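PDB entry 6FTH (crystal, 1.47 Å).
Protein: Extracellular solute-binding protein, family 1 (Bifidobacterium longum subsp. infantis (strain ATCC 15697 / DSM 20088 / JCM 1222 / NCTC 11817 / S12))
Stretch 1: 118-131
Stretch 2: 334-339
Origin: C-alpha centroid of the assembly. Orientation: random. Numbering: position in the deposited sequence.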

ATOM      1  N   GLN A 118      19.464   1.171 -15.141  1.00 17.83           N
ATOM      2  CA  GLN A 118      19.322   2.594 -14.866  1.00 18.95           C
ATOM      3  C   GLN A 118      18.285   2.831 -13.774  1.00 16.31           C
ATOM      4  O   GLN A 118      18.485   3.661 -12.875  1.00 16.06           O
ATOM      5  CB  GLN A 118      18.945   3.328 -16.153  1.00 19.54           C
ATOM      6  CG  GLN A 118      18.936   4.806 -16.015  1.00 21.38           C
ATOM      7  CD  GLN A 118      20.325   5.365 -15.872  1.00 27.35           C
ATOM      8  OE1 GLN A 118      21.295   4.756 -16.332  1.00 28.32           O
ATOM      9  NE2 GLN A 118      20.437   6.510 -15.227  1.00 24.87           N
ATOM     10  N   PHE A 119      17.171   2.095 -13.835  1.00 15.36           N
ATOM     11  CA  PHE A 119      16.187   2.129 -12.756  1.00 15.32           C
ATOM     12  C   PHE A 119      16.872   1.891 -11.412  1.00 14.77           C
ATOM     13  O   PHE A 119      16.720   2.682 -10.474  1.00 14.65           O
ATOM     14  CB  PHE A 119      15.120   1.064 -13.079  1.00 13.06           C
ATOM     15  CG  PHE A 119      14.012   0.875 -12.042  1.00 11.71           C
ATOM     16  CD1 PHE A 119      13.703   1.809 -11.073  1.00 15.05           C
ATOM     17  CD2 PHE A 119      13.282  -0.308 -12.073  1.00 12.69           C
ATOM     18  CE1 PHE A 119      12.683   1.578 -10.158  1.00 14.69           C
ATOM     19  CE2 PHE A 119      12.247  -0.532 -11.176  1.00 12.08           C
ATOM     20  CZ  PHE A 119      11.957   0.409 -10.218  1.00 12.59           C
ATOM     21  N   PHE A 120      17.670   0.829 -11.329  1.00 15.33           N
ATOM     22  CA  PHE A 120      18.314   0.465 -10.074  1.00 14.36           C
ATOM     23  C   PHE A 120      19.389   1.460  -9.661  1.00 17.83           C
ATOM     24  O   PHE A 120      19.610   1.642  -8.461  1.00 18.72           O
ATOM     25  CB  PHE A 120      18.913  -0.941 -10.189  1.00 15.12           C
ATOM     26  CG  PHE A 120      17.893  -2.046 -10.293  1.00 15.59           C
ATOM     27  CD1 PHE A 120      16.525  -1.822 -10.075  1.00 14.52           C
ATOM     28  CD2 PHE A 120      18.307  -3.333 -10.586  1.00 18.16           C
ATOM     29  CE1 PHE A 120      15.614  -2.870 -10.143  1.00 15.83           C
ATOM     30  CE2 PHE A 120      17.398  -4.379 -10.650  1.00 19.04           C
ATOM     31  CZ  PHE A 120      16.052  -4.142 -10.446  1.00 18.87           C
ATOM     32  N   LYS A 121      20.069   2.091 -10.624  1.00 19.39           N
ATOM     33  CA  LYS A 121      21.031   3.142 -10.299  1.00 18.77           C
ATOM     34  C   LYS A 121      20.342   4.328  -9.645  1.00 19.60           C
ATOM     35  O   LYS A 121      20.807   4.854  -8.626  1.00 22.79           O
ATOM     36  CB  LYS A 121      21.751   3.624 -11.558  1.00 20.55           C
ATOM     37  CG  LYS A 121      22.772   4.770 -11.286  1.00 29.81           C
ATOM     38  CD  LYS A 121      23.489   5.225 -12.556  1.00 34.49           C
ATOM     39  CE  LYS A 121      24.671   6.170 -12.253  1.00 33.22           C
ATOM     40  NZ  LYS A 121      24.265   7.345 -11.437  1.00 42.55           N
ATOM     41  N   GLU A 122      19.227   4.783 -10.243  1.00 17.97           N
ATOM     42  CA  GLU A 122      18.519   5.947  -9.733  1.00 19.35           C
ATOM     43  C   GLU A 122      17.700   5.634  -8.491  1.00 16.96           C
ATOM     44  O   GLU A 122      17.497   6.521  -7.654  1.00 19.28           O
ATOM     45  CB  GLU A 122      17.625   6.531 -10.836  1.00 19.13           C
ATOM     46  CG  GLU A 122      18.404   6.969 -12.096  1.00 21.04           C
ATOM     47  CD  GLU A 122      17.616   7.852 -13.084  1.00 20.49           C
ATOM     48  OE1 GLU A 122      16.641   8.520 -12.672  1.00 20.84           O
ATOM     49  OE2 GLU A 122      17.991   7.881 -14.280  1.00 23.42           O
ATOM     50  N   LYS A 123      17.207   4.396  -8.356  1.00 15.98           N
ATOM     51  CA  LYS A 123      16.356   3.983  -7.240  1.00 17.08           C
ATOM     52  C   LYS A 123      16.874   2.679  -6.636  1.00 15.87           C
ATOM     53  O   LYS A 123      16.243   1.622  -6.764  1.00 16.99           O
ATOM     54  CB  LYS A 123      14.913   3.844  -7.724  1.00 17.14           C
ATOM     55  CG  LYS A 123      14.377   5.180  -8.262  1.00 17.27           C
ATOM     56  CD  LYS A 123      12.941   5.109  -8.746  1.00 15.18           C
ATOM     57  CE  LYS A 123      12.463   6.496  -9.181  1.00 16.62           C
ATOM     58  NZ  LYS A 123      12.249   7.384  -8.017  1.00 16.11           N
ATOM     59  N   PRO A 124      18.005   2.730  -5.923  1.00 17.37           N
ATOM     60  CA  PRO A 124      18.611   1.491  -5.404  1.00 17.14           C
ATOM     61  C   PRO A 124      17.719   0.674  -4.486  1.00 17.49           C
ATOM     62  O   PRO A 124      17.883  -0.553  -4.417  1.00 19.70           O
ATOM     63  CB  PRO A 124      19.864   1.994  -4.671  1.00 17.21           C
ATOM     64  CG  PRO A 124      19.643   3.460  -4.453  1.00 24.71           C
ATOM     65  CD  PRO A 124      18.813   3.915  -5.613  1.00 20.24           C
ATOM     66  N   ASP A 125      16.779   1.300  -3.773  1.00 17.05           N
ATOM     67  CA  ASP A 125      15.929   0.560  -2.857  1.00 19.69           C
ATOM     68  C   ASP A 125      14.919  -0.283  -3.607  1.00 16.30           C
ATOM     69  O   ASP A 125      14.348  -1.211  -3.025  1.00 19.85           O
ATOM     70  CB  ASP A 125      15.195   1.505  -1.898  1.00 23.88           C
ATOM     71  CG  ASP A 125      16.045   1.918  -0.709  1.00 28.65           C
ATOM     72  OD1 ASP A 125      17.239   1.546  -0.663  1.00 29.57           O
ATOM     73  OD2 ASP A 125      15.512   2.609   0.182  1.00 35.75           O
ATOM     74  N   ALA A 126      14.664   0.045  -4.878  1.00 17.19           N
ATOM     75  CA  ALA A 126      13.803  -0.810  -5.687  1.00 16.88           C
ATOM     76  C   ALA A 126      14.488  -2.136  -5.961  1.00 18.52           C
ATOM     77  O   ALA A 126      13.860  -3.195  -5.866  1.00 16.86           O
ATOM     78  CB  ALA A 126      13.428  -0.109  -6.997  1.00 18.67           C
ATOM     79  N   GLN A 127      15.784  -2.105  -6.266  1.00 16.89           N
ATOM     80  CA  GLN A 127      16.512  -3.354  -6.463  1.00 16.42           C
ATOM     81  C   GLN A 127      16.514  -4.185  -5.187  1.00 16.95           C
ATOM     82  O   GLN A 127      16.334  -5.405  -5.228  1.00 17.97           O
ATOM     83  CB  GLN A 127      17.936  -3.067  -6.915  1.00 18.29           C
ATOM     84  CG  GLN A 127      18.760  -4.317  -7.104  1.00 20.18           C
ATOM     85  CD  GLN A 127      20.105  -4.047  -7.763  1.00 23.89           C
ATOM     86  OE1 GLN A 127      20.623  -2.927  -7.719  1.00 25.98           O
ATOM     87  NE2 GLN A 127      20.679  -5.078  -8.368  1.00 24.34           N
ATOM     88  N   LYS A 128      16.705  -3.540  -4.036  1.00 16.35           N
ATOM     89  CA  LYS A 128      16.680  -4.292  -2.781  1.00 16.44           C
ATOM     90  C   LYS A 128      15.342  -4.985  -2.564  1.00 16.93           C
ATOM     91  O   LYS A 128      15.288  -6.066  -1.966  1.00 15.27           O
ATOM     92  CB  LYS A 128      16.927  -3.349  -1.614  1.00 15.26           C
ATOM     93  CG  LYS A 128      18.323  -2.769  -1.597  1.00 20.40           C
ATOM     94  CD  LYS A 128      18.558  -2.012  -0.303  1.00 22.16           C
ATOM     95  CE  LYS A 128      19.984  -1.535  -0.195  1.00 31.03           C
ATOM     96  NZ  LYS A 128      20.148  -0.801   1.094  1.00 38.43           N
ATOM     97  N   LEU A 129      14.258  -4.367  -3.013  1.00 15.47           N
ATOM     98  CA  LEU A 129      12.933  -4.902  -2.753  1.00 14.21           C
ATOM     99  C   LEU A 129      12.770  -6.312  -3.291  1.00 14.68           C
ATOM    100  O   LEU A 129      12.018  -7.103  -2.710  1.00 16.54           O
ATOM    101  CB  LEU A 129      11.890  -3.975  -3.375  1.00 15.59           C
ATOM    102  CG  LEU A 129      10.430  -4.197  -3.001  1.00 18.87           C
ATOM    103  CD1 LEU A 129      10.195  -3.968  -1.499  1.00 21.16           C
ATOM    104  CD2 LEU A 129       9.529  -3.269  -3.842  1.00 17.52           C
ATOM    105  N   THR A 130      13.438  -6.649  -4.400  1.00 16.61           N
ATOM    106  CA  THR A 130      13.261  -7.968  -5.011  1.00 17.01           C
ATOM    107  C   THR A 130      14.517  -8.830  -4.989  1.00 16.10           C
ATOM    108  O   THR A 130      14.529  -9.889  -5.626  1.00 19.42           O
ATOM    109  CB  THR A 130      12.736  -7.836  -6.444  1.00 15.76           C
ATOM    110  OG1 THR A 130      13.719  -7.165  -7.236  1.00 16.09           O
ATOM    111  CG2 THR A 130      11.409  -7.080  -6.453  1.00 17.01           C
ATOM    112  N   THR A 131      15.561  -8.414  -4.281  1.00 18.83           N
ATOM    113  CA  THR A 131      16.837  -9.115  -4.274  1.00 20.26           C
ATOM    114  C   THR A 131      17.088  -9.680  -2.884  1.00 27.51           C
ATOM    115  O   THR A 131      17.041  -8.937  -1.895  1.00 29.12           O
ATOM    116  CB  THR A 131      17.978  -8.162  -4.626  1.00 21.37           C
ATOM    117  OG1 THR A 131      17.801  -7.650  -5.950  1.00 23.08           O
ATOM    118  CG2 THR A 131      19.305  -8.897  -4.560  1.00 26.23           C
ATOM    119  N   ALA A 334       4.270   4.580  -1.257  1.00 10.57           N
ATOM    120  CA  ALA A 334       3.367   4.075  -2.272  1.00 11.63           C
ATOM    121  C   ALA A 334       4.046   3.900  -3.624  1.00 12.84           C
ATOM    122  O   ALA A 334       3.359   3.662  -4.625  1.00 12.90           O
ATOM    123  CB  ALA A 334       2.191   5.032  -2.427  1.00 12.46           C
ATOM    124  N   GLU A 335       5.367   3.981  -3.687  1.00 11.56           N
ATOM    125  CA  GLU A 335       6.008   4.117  -4.990  1.00 11.67           C
ATOM    126  C   GLU A 335       6.267   2.774  -5.684  1.00 13.16           C
ATOM    127  O   GLU A 335       6.033   2.660  -6.899  1.00 12.23           O
ATOM    128  CB  GLU A 335       7.326   4.891  -4.840  1.00 12.98           C
ATOM    129  CG  GLU A 335       8.000   5.188  -6.180  1.00 12.27           C
ATOM    130  CD  GLU A 335       9.278   5.941  -6.088  1.00 14.26           C
ATOM    131  OE1 GLU A 335       9.613   6.485  -5.012  1.00 15.79           O
ATOM    132  OE2 GLU A 335       9.963   5.982  -7.125  1.00 15.36           O
ATOM    133  N   PHE A 336       6.738   1.757  -4.950  1.00 12.42           N
ATOM    134  CA  PHE A 336       7.248   0.512  -5.513  1.00 11.43           C
ATOM    135  C   PHE A 336       6.300  -0.661  -5.298  1.00 13.90           C
ATOM    136  O   PHE A 336       5.614  -0.766  -4.281  1.00 12.64           O
ATOM    137  CB  PHE A 336       8.572   0.103  -4.858  1.00 12.33           C
ATOM    138  CG  PHE A 336       9.667   1.126  -4.965  1.00 12.05           C
ATOM    139  CD1 PHE A 336       9.921   1.796  -6.142  1.00 15.88           C
ATOM    140  CD2 PHE A 336      10.455   1.414  -3.875  1.00 19.82           C
ATOM    141  CE1 PHE A 336      10.949   2.743  -6.225  1.00 17.11           C
ATOM    142  CE2 PHE A 336      11.470   2.362  -3.960  1.00 21.77           C
ATOM    143  CZ  PHE A 336      11.697   3.034  -5.127  1.00 15.41           C
ATOM    144  N   GLU A 337       6.326  -1.587  -6.259  1.00 12.75           N
ATOM    145  CA  GLU A 337       5.678  -2.885  -6.154  1.00 14.38           C
ATOM    146  C   GLU A 337       6.693  -3.939  -6.566  1.00 16.76           C
ATOM    147  O   GLU A 337       7.558  -3.689  -7.407  1.00 14.81           O
ATOM    148  CB  GLU A 337       4.419  -2.958  -7.047  1.00 15.26           C
ATOM    149  CG  GLU A 337       3.321  -1.966  -6.656  1.00 16.90           C
ATOM    150  CD  GLU A 337       2.648  -2.313  -5.322  1.00 22.40           C
ATOM    151  OE1 GLU A 337       2.653  -3.497  -4.910  1.00 21.25           O
ATOM    152  OE2 GLU A 337       2.113  -1.384  -4.687  1.00 27.02           O
ATOM    153  N   ALA A 338       6.592  -5.126  -5.965  1.00 14.85           N
ATOM    154  CA  ALA A 338       7.669  -6.110  -6.033  1.00 13.34           C
ATOM    155  C   ALA A 338       7.409  -7.296  -6.955  1.00 14.79           C
ATOM    156  O   ALA A 338       8.244  -8.201  -7.005  1.00 15.67           O
ATOM    157  CB  ALA A 338       7.945  -6.647  -4.635  1.00 15.46           C
ATOM    158  N   ASP A 339       6.300  -7.311  -7.693  1.00 14.78           N
ATOM    159  CA  ASP A 339       5.846  -8.500  -8.403  1.00 15.61           C
ATOM    160  C   ASP A 339       5.680  -8.264  -9.901  1.00 14.46           C
ATOM    161  O   ASP A 339       4.758  -8.788 -10.517  1.00 15.56           O
ATOM    162  CB  ASP A 339       4.515  -8.980  -7.825  1.00 15.07           C
ATOM    163  CG  ASP A 339       3.373  -8.021  -8.092  1.00 17.65           C
ATOM    164  OD1 ASP A 339       3.580  -6.788  -8.114  1.00 15.83           O
ATOM    165  OD2 ASP A 339       2.237  -8.486  -8.276  1.00 17.43           O
TER
HETATM  166  O   HOH W   1      12.262   7.098  -4.961  1.00 28.41           O

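Phe336 is the centre of this contact and covers the most surface in it. Its side chain (chi1 m) points toward the helical stretch, where Ala126 meets it over one ring face: Ala126 CB lies 4.0 Å from the centroid of the Phe336 ring, 16° off the normal, so the methyl sits over the ring face in a CH-pi contact. The aliphatic part of Lys123 packs at the ring's edge, Lys123 CD to Phe336 CE1 4.0 Å, and Phe119 comes no closer than 4.5 Å, from its CE1 to Phe336 CE1.

Leu129 (chi1 t, chi2 p) is the main apolar contribution from the helix. Its CD2 methyl sits between two side chains of the other stretch, 3.6 Å from Phe336 CB and 3.8 Å from Ala338 CB. Both of these point toward the helix, whereas the intervening Glu337 points away, the alternation expected of extended chain. Ala338 also receives Thr130, whose CG2 lies 3.4 Å from Ala338 O; a methyl offers no hydrogen bond, and this buried carbonyl oxygen has no partner in the model.

Beside this apolar patch, the Lys123 side chain, straight through chi2 and chi3 and turned at chi4 (m), ends in a salt bridge, Lys123 NZ to Glu335 OE2 2.8 Å. Water 1 bridges the same pair, accepting from Lys123 NZ (3.1 Å) and donating to Glu335 OE1 (2.7 Å).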